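Local coordinates for protein predicted metal-dependent hydrolase of the TIM-barrel fold (Lactobacillus casei, PDB 2QPX) that probably acts as a zinc-dependent hydrolase of the amidohydrolase family, holding a pair of zinc ions in a TIM-barrel fold, at residues L244-Y249 with L258-L263. Sequence-based numbering, arbitrary orientation.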
# COMPACT_ATOMS: atom_id res chain seq x y z
N LEU A 244 1.96 12.46 -1.44
CA LEU A 244 0.67 13.13 -1.63
C LEU A 244 0.58 14.38 -0.74
O LEU A 244 -0.13 15.32 -1.08
CB LEU A 244 -0.49 12.20 -1.32
CG LEU A 244 -0.65 10.93 -2.16
CD1 LEU A 244 -1.84 10.09 -1.71
CD2 LEU A 244 -0.71 11.29 -3.67
N LEU A 245 1.33 14.39 0.37
CA LEU A 245 1.31 15.53 1.27
C LEU A 245 1.97 16.78 0.65
O LEU A 245 1.76 17.90 1.11
CB LEU A 245 1.97 15.17 2.60
CG LEU A 245 1.29 14.07 3.42
CD1 LEU A 245 2.19 13.57 4.56
CD2 LEU A 245 -0.06 14.54 3.92
N MSE A 246 2.73 16.57 -0.44
CA MSE A 246 3.40 17.66 -1.16
C MSE A 246 2.51 18.36 -2.17
O MSE A 246 2.98 19.22 -2.90
CB MSE A 246 4.63 17.14 -1.96
CG MSE A 246 5.69 16.54 -1.10
SE MSE A 246 7.09 15.85 -2.15
CE MSE A 246 7.73 17.41 -2.83
N ARG A 247 1.26 17.94 -2.30
CA ARG A 247 0.44 18.44 -3.42
C ARG A 247 0.35 19.97 -3.47
O ARG A 247 0.42 20.52 -4.54
CB ARG A 247 -0.95 17.79 -3.39
CG ARG A 247 -1.76 17.96 -4.69
CD ARG A 247 -3.15 17.27 -4.58
NE ARG A 247 -3.92 17.86 -3.48
CZ ARG A 247 -4.96 18.67 -3.62
NH1 ARG A 247 -5.44 18.97 -4.81
NH2 ARG A 247 -5.55 19.16 -2.54
N ASP A 248 0.24 20.67 -2.33
CA ASP A 248 0.11 22.12 -2.43
C ASP A 248 1.40 22.75 -2.99
O ASP A 248 1.31 23.67 -3.81
CB ASP A 248 -0.33 22.73 -1.10
CG ASP A 248 -1.74 22.28 -0.66
OD1 ASP A 248 -2.59 21.81 -1.48
OD2 ASP A 248 -2.02 22.43 0.55
N TYR A 249 2.55 22.24 -2.59
CA TYR A 249 3.82 22.73 -3.11
C TYR A 249 3.91 22.43 -4.60
O TYR A 249 4.36 23.28 -5.35
CB TYR A 249 4.98 22.09 -2.35
CG TYR A 249 6.35 22.63 -2.64
CD1 TYR A 249 6.82 23.75 -1.96
CD2 TYR A 249 7.20 22.01 -3.56
CE1 TYR A 249 8.07 24.27 -2.16
CE2 TYR A 249 8.46 22.51 -3.79
CZ TYR A 249 8.92 23.65 -3.09
OH TYR A 249 10.20 24.11 -3.31
N LEU A 258 9.25 24.53 -12.05
CA LEU A 258 10.13 23.83 -11.12
C LEU A 258 10.13 22.35 -11.44
O LEU A 258 9.08 21.73 -11.50
CB LEU A 258 9.71 24.04 -9.66
CG LEU A 258 10.62 23.44 -8.58
CD1 LEU A 258 11.92 24.23 -8.52
CD2 LEU A 258 9.89 23.43 -7.20
N LYS A 259 11.33 21.82 -11.65
CA LYS A 259 11.51 20.39 -11.92
C LYS A 259 11.80 19.68 -10.60
O LYS A 259 12.83 19.88 -9.99
CB LYS A 259 12.59 20.21 -12.98
CG LYS A 259 12.14 20.74 -14.35
CD LYS A 259 13.26 21.39 -15.13
CE LYS A 259 12.75 21.77 -16.50
NZ LYS A 259 13.80 22.19 -17.41
N VAL A 260 10.82 18.89 -10.15
CA VAL A 260 10.88 18.24 -8.84
C VAL A 260 11.13 16.75 -9.06
O VAL A 260 10.49 16.12 -9.92
CB VAL A 260 9.57 18.43 -8.07
CG1 VAL A 260 9.53 17.63 -6.75
CG2 VAL A 260 9.30 19.93 -7.83
N VAL A 261 12.08 16.21 -8.30
CA VAL A 261 12.43 14.79 -8.38
C VAL A 261 12.25 14.12 -7.04
O VAL A 261 12.86 14.51 -6.05
CB VAL A 261 13.83 14.54 -8.90
CG1 VAL A 261 13.99 13.05 -9.26
CG2 VAL A 261 14.13 15.42 -10.12
N LEU A 262 11.37 13.14 -7.01
CA LEU A 262 11.03 12.39 -5.80
C LEU A 262 11.94 11.16 -5.70
O LEU A 262 11.80 10.23 -6.51
CB LEU A 262 9.56 11.97 -5.79
CG LEU A 262 8.52 13.07 -5.98
CD1 LEU A 262 7.09 12.48 -5.90
CD2 LEU A 262 8.76 14.29 -5.00
N LEU A 263 12.85 11.19 -4.73
CA LEU A 263 13.85 10.13 -4.55
C LEU A 263 13.32 9.00 -3.67
O LEU A 263 12.67 9.27 -2.64
CB LEU A 263 15.10 10.70 -3.89
CG LEU A 263 15.74 11.94 -4.47
CD1 LEU A 263 16.86 12.41 -3.51
CD2 LEU A 263 16.24 11.75 -5.93
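Leu258 meets Tyr249 through one methyl: its CD2 lies 3.8 Å from CE2 of the tyrosine ring and 4.0 Å from Tyr249 OH, approaching obliquely while the two side chains cross at about a right angle. Tyr249 owes this reach to a first torsion that sets CG anti to the backbone N (chi1 -172°), from where the ring extends to the start of 258-263. Its hydroxyl, buried among apolar side chains, is satisfied by a hydrogen bond to the carbonyl O of Leu211, while Tyr212 and Phe253 pack edge-to-face with the ring.

Two residues further on, Val260 again points toward the helical side. Here the touch is looser, CG1 of Val260 standing 4.3 Å from CE of Met246, a selenomethionine in this crystal. Leu262 closes the series: its CD2 comes 3.7 Å from SE of Met246 and 3.9 Å from CE, the two side chains running past each other in opposite directions. A bend at the last torsion of Met246 (chi3 67°) turns CE aside from the extended CB-CG-SE chain, and this single side chain touches both strand residues.

In an extended chain every second residue faces the same way: Leu258, Val260 and Leu262 point to the helical segment, while Lys259 and Val261 between them do not touch it. No hydrogen bond links the two segments, and Met246 CA and Leu262 CA stay 10.4 Å apart. Phe227 of the neighbouring parallel strand 225-229 also touches Met246 and Val260. Two residues past Leu262 stands His264, a ligand of one zinc ion. Met246 sits in the 3-10 turn leading into helix 247-253, Tyr249 in its first turn; such burial of a helix and its lead-in against the next strand is characteristic of the beta-alpha-beta unit, here 225-229, 247-253 and 260-264, in an amidohydrolase TIM barrel.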